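Local coordinates for DegV family protein (Eubacterium eligens, PDB 3FDJ) that is of unknown function but, as in other members of the DegV family, probably binds a fatty acid in a pocket between its two domains, at residues 83-87 / 193-197; 10-14 / 256-262; 221-226 / 244-250; 166-170 / 263-267; 94-98 / 109-113. Where two conformers were deposited one is given. Residue numbers count along the deposited sequence, not the author numbering.

Contact 1: 83-87 / 193-197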
# COMPACT_ATOMS: atom_id res chain seq x y z
N ILE A 83 -6.33 2.33 -2.00
CA ILE A 83 -6.26 1.18 -1.11
C ILE A 83 -7.55 0.35 -1.29
O ILE A 83 -8.61 0.88 -1.67
CB ILE A 83 -6.04 1.66 0.34
CG1 ILE A 83 -5.99 0.49 1.37
CG2 ILE A 83 -7.10 2.65 0.71
CD1 ILE A 83 -5.36 0.92 2.69
N THR A 84 -7.43 -0.95 -1.07
CA THR A 84 -8.52 -1.89 -1.24
C THR A 84 -9.89 -1.42 -0.74
O THR A 84 -10.08 -0.98 0.42
CB THR A 84 -8.18 -3.25 -0.58
OG1 THR A 84 -9.31 -4.11 -0.70
CG2 THR A 84 -7.77 -3.09 0.89
N ALA A 85 -10.86 -1.53 -1.63
CA ALA A 85 -12.25 -1.26 -1.29
C ALA A 85 -12.76 -2.31 -0.29
O ALA A 85 -13.78 -2.12 0.35
CB ALA A 85 -13.11 -1.27 -2.55
N GLY A 86 -12.03 -3.41 -0.16
CA GLY A 86 -12.39 -4.46 0.76
C GLY A 86 -12.12 -4.13 2.21
O GLY A 86 -12.62 -4.84 3.09
N MSE A 87 -11.30 -3.11 2.48
CA MSE A 87 -10.98 -2.74 3.86
C MSE A 87 -11.12 -1.27 4.23
O MSE A 87 -10.87 -0.90 5.38
CB MSE A 87 -9.59 -3.23 4.17
CG MSE A 87 -9.57 -4.74 4.03
SE MSE A 87 -8.45 -5.49 5.29
CE MSE A 87 -7.04 -5.00 4.15
N HIS A 193 -10.23 -11.05 -2.48
CA HIS A 193 -11.28 -10.09 -2.11
C HIS A 193 -10.74 -8.78 -1.59
O HIS A 193 -11.51 -7.96 -1.06
CB HIS A 193 -12.17 -10.70 -1.02
CG HIS A 193 -12.73 -12.03 -1.39
ND1 HIS A 193 -13.72 -12.18 -2.34
CD2 HIS A 193 -12.42 -13.27 -0.96
CE1 HIS A 193 -14.00 -13.46 -2.48
NE2 HIS A 193 -13.23 -14.15 -1.66
N GLY A 194 -9.42 -8.57 -1.68
CA GLY A 194 -8.83 -7.37 -1.17
C GLY A 194 -8.88 -7.26 0.34
O GLY A 194 -9.03 -6.17 0.88
N THR A 195 -8.70 -8.39 1.02
CA THR A 195 -8.62 -8.40 2.46
C THR A 195 -7.32 -9.06 2.90
O THR A 195 -6.60 -9.65 2.09
CB THR A 195 -9.82 -9.14 3.08
OG1 THR A 195 -9.82 -10.50 2.60
CG2 THR A 195 -11.14 -8.46 2.69
N LEU A 196 -7.01 -8.95 4.18
CA LEU A 196 -5.77 -9.49 4.71
C LEU A 196 -6.02 -10.95 5.04
O LEU A 196 -6.88 -11.26 5.86
CB LEU A 196 -5.34 -8.73 5.96
CG LEU A 196 -4.07 -9.21 6.66
CD1 LEU A 196 -2.84 -9.24 5.76
CD2 LEU A 196 -3.81 -8.33 7.88
N GLU A 197 -5.30 -11.82 4.35
CA GLU A 197 -5.45 -13.26 4.54
C GLU A 197 -4.20 -13.75 5.27
O GLU A 197 -3.12 -13.66 4.73
CB GLU A 197 -5.53 -13.90 3.16
CG GLU A 197 -5.84 -15.36 3.11
CD GLU A 197 -6.50 -15.67 1.79
OE1 GLU A 197 -5.80 -15.57 0.76
OE2 GLU A 197 -7.73 -15.94 1.78
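An ST turn at the cleft between the two domains of the DegV fold docks here onto a beta-hairpin turn. Segment 83-87 is the loop between strand 77-82 and helix 90-102 of the N-terminal domain; segment 193-197 leads out of the turn linking strands 184-190 and 196-203 of the C-terminal domain. Thr84 OG1 works in both directions: it accepts from Gly86 N at 2.9 Å, closing the ST turn, and donates across the cleft to Gly194 O at 2.6 Å. Met87 N bonds to Thr84 O at 3.2 Å, so the backbone of 84-87 also forms a beta turn, with Ala85 and Gly86 both near -70/-17. The backbones of the two segments come nearest at glycines, Gly86 CA and Gly194 CA being 5.0 Å apart. A CB on Gly86 would clash with the carbonyls of His193 and Gly194, and one on Gly194, whose phi is positive (68°), would strike Thr84 OG1. Thr195 OG1 is held by Ser191 within the hairpin. A hexaethylene glycol beside Met87, probably from the crystallisation liquor, may mark a pocket at this edge of the cleft. Selenomethionine Met87 reaches over the hairpin, bringing its SE 4.1 Å from Thr195 CA and 3.9 Å from Leu196 N, with CE 4.5 Å from Leu196 CB.

Contact 2: 10-14 / 256-262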
# COMPACT_ATOMS: atom_id res chain seq x y z
N SER A 10 -2.53 8.09 0.32
CA SER A 10 -1.24 8.05 1.01
C SER A 10 -0.84 6.64 1.50
O SER A 10 0.29 6.45 1.93
CB SER A 10 -1.25 9.04 2.19
OG SER A 10 -2.13 8.61 3.22
N ALA A 11 -1.75 5.67 1.41
CA ALA A 11 -1.37 4.26 1.65
C ALA A 11 -0.34 3.76 0.64
O ALA A 11 0.23 2.69 0.85
CB ALA A 11 -2.58 3.36 1.66
N CYS A 12 -0.09 4.50 -0.44
CA CYS A 12 0.95 4.13 -1.41
C CYS A 12 2.37 4.41 -0.90
O CYS A 12 3.34 3.98 -1.52
CB CYS A 12 0.72 4.84 -2.74
SG CYS A 12 1.10 6.57 -2.72
N ASP A 13 2.48 5.12 0.23
CA ASP A 13 3.75 5.41 0.93
C ASP A 13 4.67 6.43 0.23
O ASP A 13 5.72 6.78 0.79
CB ASP A 13 4.58 4.14 1.22
CG ASP A 13 3.80 3.04 1.97
OD1 ASP A 13 3.22 3.34 3.04
OD2 ASP A 13 3.81 1.86 1.49
N ILE A 14 4.31 6.91 -0.96
CA ILE A 14 5.19 7.79 -1.73
C ILE A 14 4.53 9.13 -1.98
O ILE A 14 3.29 9.25 -1.89
CB ILE A 14 5.67 7.16 -3.06
CG1 ILE A 14 4.51 6.81 -3.99
CG2 ILE A 14 6.46 5.89 -2.75
CD1 ILE A 14 4.91 6.54 -5.44
N TYR A 256 12.10 0.82 0.93
CA TYR A 256 11.82 2.18 1.35
C TYR A 256 10.89 2.22 2.56
O TYR A 256 10.32 1.21 2.95
CB TYR A 256 11.20 2.97 0.19
CG TYR A 256 9.95 2.34 -0.36
CD1 TYR A 256 10.03 1.26 -1.25
CD2 TYR A 256 8.69 2.81 -0.01
CE1 TYR A 256 8.90 0.65 -1.73
CE2 TYR A 256 7.54 2.22 -0.52
CZ TYR A 256 7.67 1.13 -1.37
OH TYR A 256 6.58 0.53 -1.88
N LYS A 257 10.78 3.39 3.16
CA LYS A 257 9.98 3.55 4.37
C LYS A 257 8.48 3.62 4.08
O LYS A 257 8.03 4.31 3.15
CB LYS A 257 10.39 4.81 5.13
CG LYS A 257 11.83 4.84 5.59
CD LYS A 257 12.09 6.12 6.39
CE LYS A 257 13.52 6.15 6.87
NZ LYS A 257 14.44 6.20 5.70
N ALA A 258 7.71 2.98 4.93
CA ALA A 258 6.26 3.13 4.94
C ALA A 258 5.85 4.55 5.31
O ALA A 258 6.58 5.27 6.00
CB ALA A 258 5.64 2.12 5.90
N GLY A 259 4.69 4.98 4.79
CA GLY A 259 4.09 6.25 5.17
C GLY A 259 3.28 6.06 6.43
O GLY A 259 3.34 5.01 7.05
N GLY A 260 2.54 7.11 6.80
CA GLY A 260 1.79 7.15 8.06
C GLY A 260 0.73 6.06 8.20
O GLY A 260 0.67 5.38 9.21
N LEU A 261 -0.10 5.90 7.17
CA LEU A 261 -1.20 4.96 7.21
C LEU A 261 -0.68 3.54 7.31
O LEU A 261 -1.11 2.75 8.16
CB LEU A 261 -2.05 5.11 5.94
CG LEU A 261 -3.38 4.34 5.86
CD1 LEU A 261 -3.16 2.87 5.57
CD2 LEU A 261 -4.20 4.56 7.16
N CYS A 262 0.25 3.18 6.43
CA CYS A 262 0.83 1.85 6.50
C CYS A 262 1.62 1.63 7.79
O CYS A 262 1.59 0.53 8.33
CB CYS A 262 1.67 1.53 5.26
SG CYS A 262 0.63 1.24 3.75
O HOH W 1 1.28 4.87 4.25
O HOH W 2 8.27 6.30 1.43
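This is a buried contact, with one direct hydrogen bond and two waters set among apolar packing, between a loop of the N-terminal domain and the start of a helix in the C-terminal domain. Asp13, at positive phi (72°) just after the 3-10 segment 10-12, points its side chain into the other segment, and its OD1 accepts from Gly259 N at 2.8 Å with a nearly straight N-H...O angle of 174°. Gly259 is the N-cap residue of helix 260-266, at the junction with strand 253-257. The contact thus joins the loop after strand 5-9 to a strand-to-helix connection across the interface of the two-domain DegV fold; Asp38 adds hydrogen bonds to Gly260 N and Leu261 N. Water 1 accepts from Cys262 N at 2.9 Å, and water 2 donates to Asp13 O at 2.7 Å and Lys257 O at 2.6 Å. Apolar packing flanks this network: Ala11 CB lies 4.0 Å from Leu261 CD1, and Ile14 CG2 4.4 Å from Tyr256 CE2. Asp13 CB meets the edge of the Tyr256 ring, 3.9 Å from CE2.

Contact 3: 221-226 / 244-250; sequences YEGGKL and IKQAYGT
Segment 221-226 is an irregular loop that enters strand 226-230 at Leu226; segment 244-250 is the last turn of helix 234-248 and its exit. The helix closes with Tyr248 N to Ile244 O and Gly249 N to Lys245 O, both 2.9 Å, and Gly249 turns the chain at 78/17. Gly223 (91/13) turns the loop, and its CA comes 4.4 Å from Thr250 CA. A CB on Gly223 would clash with Tyr248 O. Thr250 CA approaches Gly223 O at 3.6 Å in a CA-H...O contact. Tyr221 (chi1 t, chi2 65°) directs its ring edge onto the face of Tyr248 (chi1 m, chi2 -83°), a T-shaped stack with centroids 4.9 Å apart and planes at 75°. Ile244 (m, t) packs CG2 3.6 Å from Tyr221 CE2 and CD1 3.5 Å from Leu226 (t, p) CD2; Tyr248 OH bonds to Asp217 of helix 205-219. Such packing belongs to the beta-alpha-beta unit of parallel strands 226-230 and 253-257 with helix 234-248 between them. Thr250 OG1 (chi1 m) donates to Tyr221 OH at 2.7 Å, which donates to Gly224 O at 2.6 Å: a one-way hydroxyl relay that satisfies polar groups beside the packed rings and the apolar Ile244 and Leu226.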
# COMPACT_ATOMS: atom_id res chain seq x y z
N TYR A 221 6.64 -16.11 -8.85
CA TYR A 221 7.68 -15.08 -8.91
C TYR A 221 8.88 -15.61 -9.67
O TYR A 221 9.36 -16.73 -9.42
CB TYR A 221 8.11 -14.62 -7.51
CG TYR A 221 9.09 -13.47 -7.60
CD1 TYR A 221 8.70 -12.25 -8.13
CD2 TYR A 221 10.40 -13.61 -7.16
CE1 TYR A 221 9.58 -11.19 -8.22
CE2 TYR A 221 11.30 -12.57 -7.25
CZ TYR A 221 10.88 -11.35 -7.77
OH TYR A 221 11.76 -10.30 -7.89
N GLU A 222 9.36 -14.82 -10.64
CA GLU A 222 10.48 -15.19 -11.48
C GLU A 222 11.51 -14.06 -11.66
O GLU A 222 12.11 -13.90 -12.73
CB GLU A 222 9.95 -15.65 -12.85
CG GLU A 222 9.27 -17.01 -12.77
CD GLU A 222 8.88 -17.58 -14.13
OE1 GLU A 222 8.94 -16.83 -15.15
OE2 GLU A 222 8.50 -18.79 -14.17
N GLY A 223 11.70 -13.25 -10.62
CA GLY A 223 12.74 -12.23 -10.65
C GLY A 223 12.34 -10.86 -11.17
O GLY A 223 13.21 -10.05 -11.45
N GLY A 224 11.05 -10.60 -11.32
CA GLY A 224 10.56 -9.29 -11.77
C GLY A 224 10.56 -8.22 -10.68
O GLY A 224 11.13 -8.39 -9.60
N LYS A 225 9.89 -7.12 -10.96
CA LYS A 225 9.91 -5.98 -10.08
C LYS A 225 9.46 -6.35 -8.66
O LYS A 225 8.51 -7.11 -8.48
CB LYS A 225 9.01 -4.90 -10.69
CG LYS A 225 8.97 -3.63 -9.90
CD LYS A 225 8.04 -2.61 -10.52
CE LYS A 225 8.53 -2.13 -11.83
NZ LYS A 225 7.87 -0.85 -12.21
N LEU A 226 10.18 -5.83 -7.68
CA LEU A 226 9.99 -6.11 -6.26
C LEU A 226 10.06 -4.81 -5.49
O LEU A 226 11.00 -4.02 -5.66
CB LEU A 226 11.13 -7.02 -5.75
CG LEU A 226 11.25 -7.24 -4.23
CD1 LEU A 226 10.06 -8.02 -3.76
CD2 LEU A 226 12.59 -7.95 -3.91
N ILE A 244 16.05 -12.33 -2.10
CA ILE A 244 15.35 -12.40 -3.37
C ILE A 244 16.31 -12.20 -4.55
O ILE A 244 16.23 -12.91 -5.54
CB ILE A 244 14.17 -11.42 -3.39
CG1 ILE A 244 13.09 -11.93 -2.42
CG2 ILE A 244 13.60 -11.30 -4.79
CD1 ILE A 244 11.99 -10.93 -2.12
N LYS A 245 17.26 -11.28 -4.42
CA LYS A 245 18.28 -11.08 -5.45
C LYS A 245 19.06 -12.35 -5.70
O LYS A 245 19.29 -12.73 -6.84
CB LYS A 245 19.24 -9.96 -5.08
CG LYS A 245 18.63 -8.59 -5.22
CD LYS A 245 19.66 -7.49 -5.08
CE LYS A 245 19.58 -6.81 -3.74
NZ LYS A 245 20.50 -5.61 -3.73
N GLN A 246 19.45 -13.00 -4.61
CA GLN A 246 20.25 -14.21 -4.70
C GLN A 246 19.47 -15.38 -5.30
O GLN A 246 20.02 -16.12 -6.12
CB GLN A 246 20.81 -14.58 -3.31
CG GLN A 246 21.64 -15.86 -3.26
CD GLN A 246 23.02 -15.75 -3.94
OE1 GLN A 246 23.40 -14.70 -4.47
NE2 GLN A 246 23.76 -16.86 -3.95
N ALA A 247 18.23 -15.56 -4.87
CA ALA A 247 17.42 -16.73 -5.26
C ALA A 247 16.82 -16.59 -6.65
O ALA A 247 16.67 -17.58 -7.37
CB ALA A 247 16.32 -16.97 -4.23
N TYR A 248 16.47 -15.37 -7.04
CA TYR A 248 15.75 -15.16 -8.31
C TYR A 248 16.47 -14.29 -9.34
O TYR A 248 16.00 -14.18 -10.46
CB TYR A 248 14.38 -14.56 -8.02
CG TYR A 248 13.52 -15.38 -7.08
CD1 TYR A 248 12.76 -16.45 -7.55
CD2 TYR A 248 13.47 -15.10 -5.73
CE1 TYR A 248 11.98 -17.22 -6.68
CE2 TYR A 248 12.69 -15.85 -4.86
CZ TYR A 248 11.95 -16.90 -5.34
OH TYR A 248 11.17 -17.63 -4.47
N GLY A 249 17.58 -13.66 -8.97
CA GLY A 249 18.33 -12.83 -9.91
C GLY A 249 17.71 -11.47 -10.15
O GLY A 249 18.05 -10.79 -11.10
N THR A 250 16.80 -11.06 -9.27
CA THR A 250 16.11 -9.78 -9.39
C THR A 250 17.10 -8.62 -9.44
O THR A 250 18.04 -8.59 -8.67
CB THR A 250 15.22 -9.58 -8.18
OG1 THR A 250 14.46 -10.78 -7.96
CG2 THR A 250 14.29 -8.36 -8.37

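Contact 4: 166-170 / 263-267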
# COMPACT_ATOMS: atom_id res chain seq x y z
N ALA A 166 -6.74 -5.04 14.42
CA ALA A 166 -7.76 -5.73 15.20
C ALA A 166 -8.72 -4.75 15.87
O ALA A 166 -9.93 -4.97 15.82
CB ALA A 166 -7.13 -6.68 16.24
N GLN A 167 -8.21 -3.67 16.46
CA GLN A 167 -9.12 -2.75 17.17
C GLN A 167 -10.01 -2.02 16.18
O GLN A 167 -11.07 -1.54 16.57
CB GLN A 167 -8.37 -1.76 18.06
CG GLN A 167 -7.66 -0.64 17.33
CD GLN A 167 -7.11 0.44 18.26
OE1 GLN A 167 -7.87 1.07 19.02
NE2 GLN A 167 -5.81 0.68 18.18
N ASN A 168 -9.59 -1.94 14.92
CA ASN A 168 -10.40 -1.32 13.87
C ASN A 168 -11.23 -2.30 13.04
O ASN A 168 -11.80 -1.92 12.00
CB ASN A 168 -9.51 -0.45 12.98
CG ASN A 168 -9.14 0.86 13.65
OD1 ASN A 168 -9.97 1.78 13.77
ND2 ASN A 168 -7.91 0.96 14.11
N GLY A 169 -11.31 -3.55 13.49
CA GLY A 169 -12.13 -4.58 12.84
C GLY A 169 -11.60 -5.06 11.51
O GLY A 169 -12.37 -5.58 10.69
N ARG A 170 -10.30 -4.91 11.27
CA ARG A 170 -9.75 -5.28 9.96
C ARG A 170 -9.04 -6.63 9.92
O ARG A 170 -8.63 -7.09 8.84
CB ARG A 170 -8.89 -4.14 9.43
CG ARG A 170 -9.82 -3.03 8.99
CD ARG A 170 -9.18 -1.72 8.75
NE ARG A 170 -10.16 -0.89 8.06
CZ ARG A 170 -10.70 0.24 8.52
NH1 ARG A 170 -11.60 0.87 7.79
NH2 ARG A 170 -10.34 0.75 9.69
N SER A 263 2.25 2.66 8.33
CA SER A 263 2.97 2.54 9.61
C SER A 263 1.99 2.27 10.75
O SER A 263 2.27 1.45 11.62
CB SER A 263 3.84 3.77 9.90
OG SER A 263 4.91 3.89 8.96
N TYR A 264 0.83 2.90 10.71
CA TYR A 264 -0.20 2.68 11.73
C TYR A 264 -0.69 1.22 11.73
O TYR A 264 -0.75 0.60 12.79
CB TYR A 264 -1.37 3.67 11.55
CG TYR A 264 -2.52 3.41 12.48
CD1 TYR A 264 -2.45 3.84 13.81
CD2 TYR A 264 -3.65 2.72 12.07
CE1 TYR A 264 -3.47 3.57 14.70
CE2 TYR A 264 -4.72 2.46 12.97
CZ TYR A 264 -4.61 2.89 14.28
OH TYR A 264 -5.60 2.66 15.20
N TYR A 265 -1.02 0.69 10.56
CA TYR A 265 -1.64 -0.63 10.46
C TYR A 265 -0.65 -1.79 10.43
O TYR A 265 -0.95 -2.87 10.93
CB TYR A 265 -2.60 -0.69 9.27
CG TYR A 265 -3.95 -0.07 9.55
CD1 TYR A 265 -4.77 -0.60 10.56
CD2 TYR A 265 -4.41 1.05 8.85
CE1 TYR A 265 -6.02 -0.04 10.84
CE2 TYR A 265 -5.66 1.60 9.12
CZ TYR A 265 -6.45 1.05 10.10
OH TYR A 265 -7.67 1.61 10.41
N ALA A 266 0.53 -1.58 9.84
CA ALA A 266 1.58 -2.62 9.85
C ALA A 266 2.35 -2.68 11.17
O ALA A 266 2.87 -3.73 11.55
CB ALA A 266 2.53 -2.47 8.67
N GLU A 267 2.42 -1.53 11.84
CA GLU A 267 3.06 -1.34 13.15
C GLU A 267 4.57 -1.47 13.13
O GLU A 267 5.17 -1.92 12.16
CB GLU A 267 2.41 -2.20 14.24
CG GLU A 267 0.96 -1.82 14.42
CD GLU A 267 0.33 -2.32 15.71
OE1 GLU A 267 0.96 -2.16 16.79
OE2 GLU A 267 -0.81 -2.83 15.63
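Two consecutive tyrosines bring their hydroxyls to the C-terminal end of another helix, so the contact is made almost entirely by polar side-chain ends. Tyr264 OH receives a weak hydrogen bond from Asn168 ND2 at 3.1 Å (angle 134°), and Gln167 NE2 lies 3.6 Å from the same oxygen. Asn164 is the stronger partner of both amides. Tyr265 OH sits 3.6 Å from Asn168 CG and 2.9 Å from Arg170 NH2. Both hydroxyls are tied further to the N-terminal domain, Tyr264 to Ser58 and Tyr265 to Thr60, and Arg170 NE bonds to Met87 O. A hexaethylene glycol, probably from the crystallisation liquor, lies about 3 Å from the Arg170 side chain (nearest atoms), which is consistent with a pocket between the domains, as in DegV relatives. Helix 163-167, packed on the tyrosines of helix 260-266, presents Asn168 and Arg170 by ending in a Schellman motif: Gly169, at positive phi (71°), is its C-prime residue, with Gly169 N bonded to Ala166 O at 3.1 Å and Arg170 N to Leu165 O.

Contact 5: 94-98 / 109-113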
# COMPACT_ATOMS: atom_id res chain seq x y z
N ALA A 94 -13.13 8.34 -3.44
CA ALA A 94 -12.54 8.70 -4.74
C ALA A 94 -13.59 8.68 -5.86
O ALA A 94 -13.59 9.54 -6.74
CB ALA A 94 -11.36 7.78 -5.08
N MSE A 95 -14.48 7.68 -5.83
CA MSE A 95 -15.59 7.62 -6.80
C MSE A 95 -16.54 8.80 -6.63
O MSE A 95 -17.03 9.36 -7.62
CB MSE A 95 -16.34 6.30 -6.71
CG MSE A 95 -15.56 5.10 -7.15
SE MSE A 95 -15.30 5.13 -9.07
CE MSE A 95 -17.11 4.80 -9.70
N ALA A 96 -16.81 9.19 -5.39
CA ALA A 96 -17.65 10.35 -5.13
C ALA A 96 -17.01 11.64 -5.67
O ALA A 96 -17.68 12.49 -6.28
CB ALA A 96 -17.94 10.45 -3.60
N ALA A 97 -15.71 11.78 -5.46
CA ALA A 97 -14.98 12.93 -5.97
C ALA A 97 -14.94 12.93 -7.51
O ALA A 97 -15.07 13.99 -8.13
CB ALA A 97 -13.55 12.97 -5.37
N ARG A 98 -14.77 11.76 -8.12
CA ARG A 98 -14.79 11.63 -9.58
C ARG A 98 -16.12 12.13 -10.13
O ARG A 98 -16.17 12.80 -11.16
CB ARG A 98 -14.57 10.18 -10.00
CG ARG A 98 -14.75 9.89 -11.46
CD ARG A 98 -14.46 8.46 -11.79
NE ARG A 98 -14.78 8.17 -13.18
CZ ARG A 98 -15.97 7.81 -13.65
NH1 ARG A 98 -17.03 7.68 -12.85
NH2 ARG A 98 -16.10 7.58 -14.95
N LYS A 109 -11.43 12.53 -18.44
CA LYS A 109 -11.53 11.09 -18.24
C LYS A 109 -10.81 10.75 -16.95
O LYS A 109 -9.63 11.14 -16.78
CB LYS A 109 -10.82 10.36 -19.37
CG LYS A 109 -11.43 10.64 -20.71
CD LYS A 109 -10.86 9.73 -21.80
CE LYS A 109 -9.86 10.42 -22.70
NZ LYS A 109 -10.26 10.14 -24.13
N VAL A 110 -11.49 10.04 -16.06
CA VAL A 110 -10.94 9.69 -14.78
C VAL A 110 -11.21 8.24 -14.50
O VAL A 110 -12.37 7.81 -14.54
CB VAL A 110 -11.55 10.54 -13.64
CG1 VAL A 110 -10.90 10.19 -12.29
CG2 VAL A 110 -11.39 12.06 -13.95
N ARG A 111 -10.17 7.47 -14.22
CA ARG A 111 -10.33 6.06 -13.89
C ARG A 111 -9.88 5.89 -12.47
O ARG A 111 -8.74 6.25 -12.14
CB ARG A 111 -9.50 5.17 -14.82
CG ARG A 111 -9.29 3.74 -14.27
CD ARG A 111 -10.59 2.93 -14.19
NE ARG A 111 -10.44 1.75 -13.32
CZ ARG A 111 -9.81 0.62 -13.65
NH1 ARG A 111 -9.75 -0.36 -12.76
NH2 ARG A 111 -9.26 0.43 -14.85
N VAL A 112 -10.78 5.40 -11.62
CA VAL A 112 -10.41 5.06 -10.25
C VAL A 112 -10.13 3.55 -10.22
O VAL A 112 -10.98 2.76 -10.63
CB VAL A 112 -11.49 5.43 -9.24
CG1 VAL A 112 -11.01 5.10 -7.83
CG2 VAL A 112 -11.89 6.93 -9.34
N ILE A 113 -8.93 3.22 -9.75
CA ILE A 113 -8.43 1.83 -9.66
C ILE A 113 -8.44 1.39 -8.21
O ILE A 113 -7.69 1.90 -7.38
CB ILE A 113 -7.01 1.67 -10.22
CG1 ILE A 113 -6.93 2.15 -11.67
CG2 ILE A 113 -6.54 0.19 -10.09
CD1 ILE A 113 -5.50 2.27 -12.17
O HOH W 3 -14.07 9.07 -16.99
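Arg98 stretches across the strand, with chi1, chi2 and chi3 all t, and chi4 (-87°) turns the guanidinium plane so that NE-H faces Val110 O. NE donates to Val110 O at 2.8 Å (153°), edge-on to that oxygen, while the aliphatic stem packs against the valines: CG is 3.9 Å from Val110 CB and CD 3.9 Å from Val112 CG2. Water 3 extends the link, accepting from Arg98 NH2 at 3.2 Å and Val110 N at 2.9 Å. Selenomethionine Met95 coils through three m rotamers so that its SE rests 3.8 Å from Val112 CB. Ala94 CB, directed at the strand, lies 3.9 Å from Val112 CG1. Helix and strand run antiparallel (172°), their axes 9.1 Å apart, as expected in a beta-alpha-beta unit: strand 77-82, helix 90-102, parallel strand 109-114. Val110 and Val112 face this helix, whereas Lys109 and Arg111 point away from it and form salt bridges with Glu140 and with Asp143 and Asp147 of helix 139-150; Ala94 and Ala97 touch helix 65-72.

Overall arrangement
From the N terminus, the loop after strand 5-9 opens contact 2, the longest closure, which returns only at 256-262 and encloses contacts 1, 3 and 5. Contact 1 opens at 83-87 and closes at 193-197; within it, contact 5 is local, packing the beta-alpha-beta unit of the N-terminal domain. Contact 4 starts at 166-170, before contact 1 closes, and ends at 263-267, after contact 2, so it crosses both and encloses contact 3, a local closure in the C-terminal domain. Contacts 1 and 2 bridge the domains and meet where Ile83 packs on Ala11 and Leu261. Contact 4 joins C-terminal-domain helices 163-167 and 260-266, adjoins contact 1 through Arg170 and shares helix 260-266 with contact 2.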